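Local coordinates for protein, related to general stress protein 26(GS26) of B.subtilis (Clostridium acetobutylicum, PDB 2HQ7) that is of uncharacterised function but belongs to the pyridoxamine 5'-phosphate oxidase family and is probably a flavin-binding oxidoreductase related to a general stress protein, at residues L81-T86 and F138-I143; V21-N26 and F48-N53. One frame throughout, in Å; residues are numbered along the deposited sequence.

Both contacts are buried and wholly apolar, with no hydrogen bond between their segments. In each, two segments meet by side chains alone because another strand runs between: strand 117-131 separates strands 79-90 and 134-139 in contact 1, and strand 32-43 does so in contact 2. Contact 2 lies near the centre of the chain and joins branched aliphatic groups, whereas contact 1 sits farther out, where the last strand turns into the C-terminal tail, and adds an aromatic ring. The strands of both contacts belong to one curled antiparallel sheet. The contacts' centres are about 16 Å apart, yet they touch, Leu83 CD1 lying 3.4 Å from Phe48 CE1. Each also has residues packed against the second subunit.

Contact 1: residues L81-T86 and F138-I143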
ATOM      1  N   LEU B  81       4.413   6.955  -5.886  1.00 32.34           N
ATOM      2  CA  LEU B  81       3.495   8.050  -5.934  1.00 26.47           C
ATOM      3  C   LEU B  81       2.306   7.686  -5.078  1.00 29.16           C
ATOM      4  O   LEU B  81       1.745   6.619  -5.265  1.00 28.26           O
ATOM      5  CB  LEU B  81       3.061   8.238  -7.382  1.00 25.57           C
ATOM      6  CG  LEU B  81       1.792   9.087  -7.566  1.00 23.93           C
ATOM      7  CD1 LEU B  81       2.093  10.506  -7.192  1.00 22.54           C
ATOM      8  CD2 LEU B  81       1.341   9.023  -9.024  1.00 18.35           C
HETATM    9  N   MSE B  82       1.892   8.564  -4.165  1.00 30.24           N
HETATM   10  CA  MSE B  82       0.683   8.328  -3.395  1.00 30.34           C
HETATM   11  C   MSE B  82      -0.316   9.420  -3.669  1.00 27.74           C
HETATM   12  O   MSE B  82       0.028  10.600  -3.624  1.00 26.05           O
HETATM   13  CB  MSE B  82       0.965   8.325  -1.896  1.00 29.55           C
HETATM   14  CG  MSE B  82      -0.310   8.381  -1.065  1.00 38.84           C
HETATM   15 SE   MSE B  82      -0.073   8.644   0.806  0.75 50.68          SE
HETATM   16  CE  MSE B  82       0.357  10.553   1.008  1.00 33.05           C
ATOM     17  N   LEU B  83      -1.573   9.025  -3.877  1.00 25.33           N
ATOM     18  CA  LEU B  83      -2.653   9.976  -4.065  1.00 25.95           C
ATOM     19  C   LEU B  83      -3.667   9.720  -2.999  1.00 25.36           C
ATOM     20  O   LEU B  83      -3.979   8.551  -2.715  1.00 24.30           O
ATOM     21  CB  LEU B  83      -3.319   9.810  -5.425  1.00 26.39           C
ATOM     22  CG  LEU B  83      -2.389   9.958  -6.635  1.00 19.24           C
ATOM     23  CD1 LEU B  83      -3.130   9.478  -7.909  1.00 28.98           C
ATOM     24  CD2 LEU B  83      -1.850  11.395  -6.830  1.00 19.84           C
ATOM     25  N   VAL B  84      -4.213  10.805  -2.452  1.00 24.86           N
ATOM     26  CA  VAL B  84      -5.165  10.775  -1.356  1.00 25.05           C
ATOM     27  C   VAL B  84      -6.490  11.413  -1.796  1.00 25.13           C
ATOM     28  O   VAL B  84      -6.510  12.436  -2.491  1.00 25.95           O
ATOM     29  CB  VAL B  84      -4.600  11.510  -0.126  1.00 24.13           C
ATOM     30  CG1 VAL B  84      -5.718  11.660   0.985  1.00 28.22           C
ATOM     31  CG2 VAL B  84      -3.409  10.802   0.379  1.00 29.78           C
ATOM     32  N   GLY B  85      -7.592  10.807  -1.389  1.00 25.39           N
ATOM     33  CA  GLY B  85      -8.900  11.157  -1.936  1.00 24.81           C
ATOM     34  C   GLY B  85      -9.995  10.256  -1.442  1.00 27.82           C
ATOM     35  O   GLY B  85      -9.834   9.612  -0.433  1.00 27.89           O
ATOM     36  N   THR B  86     -11.129  10.269  -2.147  1.00 29.96           N
ATOM     37  CA  THR B  86     -12.306   9.504  -1.790  1.00 28.77           C
ATOM     38  C   THR B  86     -12.804   8.705  -2.979  1.00 28.03           C
ATOM     39  O   THR B  86     -12.613   9.080  -4.136  1.00 25.36           O
ATOM     40  CB  THR B  86     -13.480  10.419  -1.395  1.00 28.80           C
ATOM     41  OG1 THR B  86     -13.718  11.305  -2.477  1.00 26.98           O
ATOM     42  CG2 THR B  86     -13.170  11.213  -0.171  1.00 32.07           C
ATOM     43  N   PHE B 138       1.896  17.782  -3.215  1.00 36.16           N
ATOM     44  CA  PHE B 138       1.182  18.767  -4.042  1.00 36.10           C
ATOM     45  C   PHE B 138      -0.298  18.563  -3.948  1.00 34.24           C
ATOM     46  O   PHE B 138      -0.745  17.438  -3.742  1.00 34.55           O
ATOM     47  CB  PHE B 138       1.609  18.597  -5.495  1.00 34.54           C
ATOM     48  CG  PHE B 138       1.491  17.181  -5.995  1.00 33.04           C
ATOM     49  CD1 PHE B 138       2.533  16.268  -5.810  1.00 33.73           C
ATOM     50  CD2 PHE B 138       0.355  16.765  -6.666  1.00 33.69           C
ATOM     51  CE1 PHE B 138       2.418  14.962  -6.270  1.00 36.46           C
ATOM     52  CE2 PHE B 138       0.231  15.469  -7.128  1.00 40.48           C
ATOM     53  CZ  PHE B 138       1.265  14.558  -6.939  1.00 33.64           C
ATOM     54  N   LYS B 139      -1.069  19.635  -4.125  1.00 35.68           N
ATOM     55  CA  LYS B 139      -2.513  19.531  -4.320  1.00 38.67           C
ATOM     56  C   LYS B 139      -2.794  19.331  -5.797  1.00 38.04           C
ATOM     57  O   LYS B 139      -2.110  19.902  -6.649  1.00 39.20           O
ATOM     58  CB  LYS B 139      -3.247  20.782  -3.841  1.00 38.65           C
ATOM     59  CG  LYS B 139      -3.113  21.106  -2.366  1.00 41.17           C
ATOM     60  CD  LYS B 139      -4.056  22.280  -2.018  1.00 47.33           C
ATOM     61  CE  LYS B 139      -3.744  22.889  -0.629  1.00 58.70           C
ATOM     62  NZ  LYS B 139      -4.724  23.952  -0.205  1.00 54.43           N
ATOM     63  N   ILE B 140      -3.800  18.520  -6.113  1.00 39.77           N
ATOM     64  CA  ILE B 140      -4.101  18.193  -7.503  1.00 42.42           C
ATOM     65  C   ILE B 140      -4.391  19.459  -8.289  1.00 44.91           C
ATOM     66  O   ILE B 140      -3.855  19.646  -9.372  1.00 44.18           O
ATOM     67  CB  ILE B 140      -5.298  17.209  -7.625  1.00 43.41           C
ATOM     68  CG1 ILE B 140      -4.870  15.833  -7.179  1.00 44.63           C
ATOM     69  CG2 ILE B 140      -5.762  17.055  -9.073  1.00 45.76           C
ATOM     70  CD1 ILE B 140      -3.755  15.300  -7.992  1.00 36.54           C
ATOM     71  N   ASP B 141      -5.208  20.334  -7.716  1.00 48.69           N
ATOM     72  CA  ASP B 141      -5.574  21.594  -8.363  1.00 54.88           C
ATOM     73  C   ASP B 141      -4.375  22.513  -8.679  1.00 56.21           C
ATOM     74  O   ASP B 141      -4.505  23.393  -9.536  1.00 58.75           O
ATOM     75  CB  ASP B 141      -6.650  22.337  -7.540  1.00 56.20           C
ATOM     76  CG  ASP B 141      -6.068  23.212  -6.441  1.00 63.06           C
ATOM     77  OD1 ASP B 141      -5.688  24.367  -6.737  1.00 77.69           O
ATOM     78  OD2 ASP B 141      -6.036  22.771  -5.271  1.00 72.41           O
ATOM     79  N   GLU B 142      -3.236  22.310  -8.009  1.00 55.62           N
ATOM     80  CA  GLU B 142      -2.012  23.062  -8.287  1.00 58.27           C
ATOM     81  C   GLU B 142      -1.254  22.471  -9.478  1.00 59.84           C
ATOM     82  O   GLU B 142      -0.826  23.191 -10.378  1.00 60.29           O
ATOM     83  CB  GLU B 142      -1.082  23.085  -7.060  1.00 58.82           C
ATOM     84  CG  GLU B 142      -1.622  23.824  -5.819  1.00 60.52           C
ATOM     85  CD  GLU B 142      -0.766  23.617  -4.532  1.00 61.55           C
ATOM     86  OE1 GLU B 142       0.130  22.720  -4.466  1.00 59.39           O
ATOM     87  OE2 GLU B 142      -1.024  24.372  -3.565  1.00 70.76           O
ATOM     88  N   ILE B 143      -1.092  21.151  -9.484  1.00 63.16           N
ATOM     89  CA  ILE B 143      -0.285  20.457 -10.501  1.00 65.03           C
ATOM     90  C   ILE B 143      -0.908  20.535 -11.912  1.00 66.84           C
ATOM     91  O   ILE B 143      -0.380  19.959 -12.855  1.00 66.68           O
ATOM     92  CB  ILE B 143      -0.009  18.962 -10.081  1.00 64.53           C
ATOM     93  CG1 ILE B 143       1.283  18.431 -10.733  1.00 69.55           C
ATOM     94  CG2 ILE B 143      -1.217  18.076 -10.393  1.00 62.78           C
ATOM     95  CD1 ILE B 143       1.921  17.172 -10.062  1.00 64.73           C
TER
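Leu81 meets the ring of Phe138 at its edge: the methyl CD1 lies close to the ring plane, 4.1 Å from CZ, and the two side chains cross at about a right angle. The Leu81 side chain extends with CG anti to the backbone N (chi1 163°). In Phe138, CG sits between the backbone N and the carbonyl carbon (chi1 52°), with CZ at the end of the ring nearest the leucines. Leu83, two residues along the same strand, comes at the ring obliquely, its CD2 4.4 Å from CZ of Phe138. The same methyl stands 4.5 Å from CD1 of Ile140, so one branch of Leu83 touches both Phe138 and Ile140, though loosely.

Over one face of the Phe138 ring lies CD1 of Ile143, 3.7 Å above the plane and offset toward the rim, although Ile143 is poorly ordered. It gets there because the chain turns back after the strand: Lys139 O accepts from Glu142 N at 3.0 Å and from Ile143 N at 3.3 Å. A weak bond from Lys139 N to Glu142 OE1 spans the same turn.

Strands 79-90 and 134-139 flank strand 117-131, and their side chains meet in the buried layer of a curled antiparallel sheet, consistent with this family's split barrel. Met82 and Val84 instead meet Ile34 and Tyr31 of the second subunit, respectively. Leu45 in a loop touches Leu81, Phe138 and Ile140, Phe72 of strand 67-74 packs on both leucines, and helix 5-16 covers Leu81 through Ser11, Leu14 and Val15.

Contact 2: residues V21-N26 and F48-N53; sequences VMVGTN and FWLSTN
Leu50 reaches over to Val21 and presses its CD2 methyl against CG1 of the valine at 3.4 Å, tighter than usual van der Waals contact between carbons. Its other branch, CD1, is 4.2 Å from the same CG1, so both ends of the leucine fork are engaged by one valine methyl, and the two side chains cross at about a right angle. The rotation of Val21 explains which methyl does the touching: CG1 lies between the backbone N and the carbonyl carbon (chi1 65°), while CG2 is anti to the N. Val23, the next residue on the same side of its strand, meets Leu50 differently. Here the two side chains reach toward each other tip to tip, CG2 of the valine 4.1 Å from CD1 of the leucine, so that CD1 serves both valines and CD2 only Val21.

No hydrogen bond joins the two segments. Strand 32-43 runs between strands 20-26 and 47-53, antiparallel to each, and Val21 and Leu50 are brought together across it, their CA atoms 8.4 Å apart. Such a curled antiparallel sheet, closing around apolar side chains, is consistent with the split barrel of the pyridoxamine 5'-phosphate oxidase family, and these three buried residues probably face its interior. Met37 of strand 32-43 also packs on Leu50, while Leu70 and Phe72 of strand 67-74 pack on Val21. Polar side chains nearby on the two strands are tied elsewhere: Thr25 OG1 is hydrogen-bonded to Arg61 NH1, and Ser51 OG to Tyr108 OH. Met22 packs on Tyr71 of the second subunit.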
ATOM      1  N   VAL B  21      -2.945  -1.231  -8.882  1.00 35.12           N
ATOM      2  CA  VAL B  21      -2.749  -0.137  -7.962  1.00 34.81           C
ATOM      3  C   VAL B  21      -3.021  -0.646  -6.567  1.00 30.58           C
ATOM      4  O   VAL B  21      -3.955  -1.429  -6.346  1.00 34.66           O
ATOM      5  CB  VAL B  21      -3.670   1.089  -8.281  1.00 36.80           C
ATOM      6  CG1 VAL B  21      -5.059   0.754  -8.100  1.00 38.30           C
ATOM      7  CG2 VAL B  21      -3.347   2.237  -7.378  1.00 35.18           C
HETATM    8  N   MSE B  22      -2.236  -0.149  -5.623  1.00 29.18           N
HETATM    9  CA  MSE B  22      -2.381  -0.516  -4.220  1.00 28.34           C
HETATM   10  C   MSE B  22      -3.360   0.457  -3.611  1.00 22.81           C
HETATM   11  O   MSE B  22      -3.173   1.679  -3.732  1.00 25.85           O
HETATM   12  CB  MSE B  22      -1.094  -0.314  -3.487  1.00 24.85           C
HETATM   13  CG  MSE B  22       0.167  -0.762  -4.141  1.00 47.97           C
HETATM   14 SE   MSE B  22       0.469  -2.421  -3.378  0.75 78.43          SE
HETATM   15  CE  MSE B  22      -0.536  -3.377  -4.754  1.00 25.70           C
ATOM     16  N   VAL B  23      -4.374  -0.035  -2.932  1.00 27.41           N
ATOM     17  CA  VAL B  23      -5.421   0.847  -2.439  1.00 24.01           C
ATOM     18  C   VAL B  23      -5.485   0.736  -0.928  1.00 26.94           C
ATOM     19  O   VAL B  23      -5.778  -0.347  -0.388  1.00 27.34           O
ATOM     20  CB  VAL B  23      -6.779   0.457  -2.985  1.00 26.22           C
ATOM     21  CG1 VAL B  23      -7.843   1.349  -2.382  1.00 18.52           C
ATOM     22  CG2 VAL B  23      -6.780   0.496  -4.477  1.00 28.78           C
ATOM     23  N   GLY B  24      -5.250   1.854  -0.248  1.00 25.74           N
ATOM     24  CA  GLY B  24      -5.354   1.904   1.188  1.00 23.75           C
ATOM     25  C   GLY B  24      -6.736   2.351   1.654  1.00 24.92           C
ATOM     26  O   GLY B  24      -7.260   3.320   1.164  1.00 26.83           O
ATOM     27  N   THR B  25      -7.305   1.622   2.603  1.00 23.54           N
ATOM     28  CA  THR B  25      -8.601   1.912   3.146  1.00 26.42           C
ATOM     29  C   THR B  25      -8.546   1.845   4.673  1.00 26.55           C
ATOM     30  O   THR B  25      -7.600   1.336   5.248  1.00 29.15           O
ATOM     31  CB  THR B  25      -9.670   0.898   2.663  1.00 26.73           C
ATOM     32  OG1 THR B  25      -9.224  -0.436   2.934  1.00 26.85           O
ATOM     33  CG2 THR B  25      -9.970   1.048   1.219  1.00 28.59           C
ATOM     34  N   ASN B  26      -9.585   2.365   5.297  1.00 28.87           N
ATOM     35  CA  ASN B  26      -9.731   2.323   6.745  1.00 30.75           C
ATOM     36  C   ASN B  26     -10.431   1.044   7.139  1.00 28.53           C
ATOM     37  O   ASN B  26     -11.617   0.915   6.908  1.00 27.11           O
ATOM     38  CB  ASN B  26     -10.520   3.506   7.225  1.00 29.64           C
ATOM     39  CG  ASN B  26      -9.772   4.807   7.055  1.00 32.84           C
ATOM     40  OD1 ASN B  26     -10.291   5.764   6.501  1.00 34.07           O
ATOM     41  ND2 ASN B  26      -8.555   4.840   7.521  1.00 25.42           N
ATOM     42  N   PHE B  48      -9.357   8.105 -11.098  1.00 29.07           N
ATOM     43  CA  PHE B  48      -9.050   6.712 -11.402  1.00 28.41           C
ATOM     44  C   PHE B  48     -10.317   5.883 -11.320  1.00 27.87           C
ATOM     45  O   PHE B  48     -11.101   6.009 -10.386  1.00 26.75           O
ATOM     46  CB  PHE B  48      -8.035   6.184 -10.416  1.00 29.65           C
ATOM     47  CG  PHE B  48      -6.685   6.753 -10.617  1.00 26.11           C
ATOM     48  CD1 PHE B  48      -6.419   8.071 -10.243  1.00 30.63           C
ATOM     49  CD2 PHE B  48      -5.706   6.025 -11.239  1.00 30.58           C
ATOM     50  CE1 PHE B  48      -5.198   8.630 -10.445  1.00 33.34           C
ATOM     51  CE2 PHE B  48      -4.457   6.586 -11.434  1.00 32.26           C
ATOM     52  CZ  PHE B  48      -4.217   7.891 -11.049  1.00 30.00           C
ATOM     53  N   TRP B  49     -10.485   4.980 -12.254  1.00 23.87           N
ATOM     54  CA  TRP B  49     -11.596   4.038 -12.206  1.00 27.69           C
ATOM     55  C   TRP B  49     -10.950   2.688 -12.013  1.00 28.42           C
ATOM     56  O   TRP B  49     -10.035   2.324 -12.754  1.00 25.95           O
ATOM     57  CB  TRP B  49     -12.384   4.082 -13.522  1.00 29.16           C
ATOM     58  CG  TRP B  49     -13.207   5.316 -13.683  1.00 24.13           C
ATOM     59  CD1 TRP B  49     -14.503   5.472 -13.337  1.00 26.69           C
ATOM     60  CD2 TRP B  49     -12.782   6.570 -14.230  1.00 23.98           C
ATOM     61  NE1 TRP B  49     -14.909   6.749 -13.606  1.00 28.39           N
ATOM     62  CE2 TRP B  49     -13.882   7.419 -14.214  1.00 23.77           C
ATOM     63  CE3 TRP B  49     -11.596   7.025 -14.796  1.00 23.65           C
ATOM     64  CZ2 TRP B  49     -13.811   8.736 -14.661  1.00 27.10           C
ATOM     65  CZ3 TRP B  49     -11.520   8.309 -15.247  1.00 29.81           C
ATOM     66  CH2 TRP B  49     -12.636   9.159 -15.194  1.00 26.46           C
ATOM     67  N   LEU B  50     -11.396   1.974 -10.993  1.00 29.23           N
ATOM     68  CA  LEU B  50     -10.710   0.759 -10.587  1.00 28.44           C
ATOM     69  C   LEU B  50     -11.673  -0.381 -10.504  1.00 30.14           C
ATOM     70  O   LEU B  50     -12.879  -0.179 -10.290  1.00 28.62           O
ATOM     71  CB  LEU B  50     -10.071   0.955  -9.215  1.00 27.68           C
ATOM     72  CG  LEU B  50      -9.131   2.124  -8.982  1.00 23.27           C
ATOM     73  CD1 LEU B  50      -8.911   2.282  -7.507  1.00 29.56           C
ATOM     74  CD2 LEU B  50      -7.766   1.912  -9.753  1.00 26.75           C
ATOM     75  N   SER B  51     -11.134  -1.577 -10.659  1.00 27.65           N
ATOM     76  CA  SER B  51     -11.886  -2.810 -10.486  1.00 34.33           C
ATOM     77  C   SER B  51     -11.395  -3.653  -9.321  1.00 31.55           C
ATOM     78  O   SER B  51     -10.215  -3.766  -9.097  1.00 32.14           O
ATOM     79  CB  SER B  51     -11.770  -3.687 -11.723  1.00 31.80           C
ATOM     80  OG  SER B  51     -12.738  -4.698 -11.661  1.00 49.36           O
ATOM     81  N   THR B  52     -12.338  -4.261  -8.616  1.00 34.37           N
ATOM     82  CA  THR B  52     -12.033  -5.250  -7.604  1.00 34.68           C
ATOM     83  C   THR B  52     -13.194  -6.224  -7.481  1.00 37.05           C
ATOM     84  O   THR B  52     -14.297  -5.997  -8.024  1.00 32.28           O
ATOM     85  CB  THR B  52     -11.702  -4.581  -6.251  1.00 37.95           C
ATOM     86  OG1 THR B  52     -10.997  -5.505  -5.408  1.00 36.77           O
ATOM     87  CG2 THR B  52     -12.976  -4.045  -5.555  1.00 35.21           C
ATOM     88  N   ASN B  53     -12.938  -7.322  -6.782  1.00 38.01           N
ATOM     89  CA  ASN B  53     -13.973  -8.317  -6.530  1.00 40.12           C
ATOM     90  C   ASN B  53     -14.993  -7.828  -5.499  1.00 41.24           C
ATOM     91  O   ASN B  53     -14.632  -7.266  -4.467  1.00 42.12           O
ATOM     92  CB  ASN B  53     -13.351  -9.639  -6.096  1.00 42.13           C
ATOM     93  CG  ASN B  53     -12.461  -9.487  -4.862  1.00 50.19           C
ATOM     94  OD1 ASN B  53     -11.236  -9.266  -4.969  1.00 53.89           O
ATOM     95  ND2 ASN B  53     -13.080  -9.561  -3.685  1.00 55.29           N
TER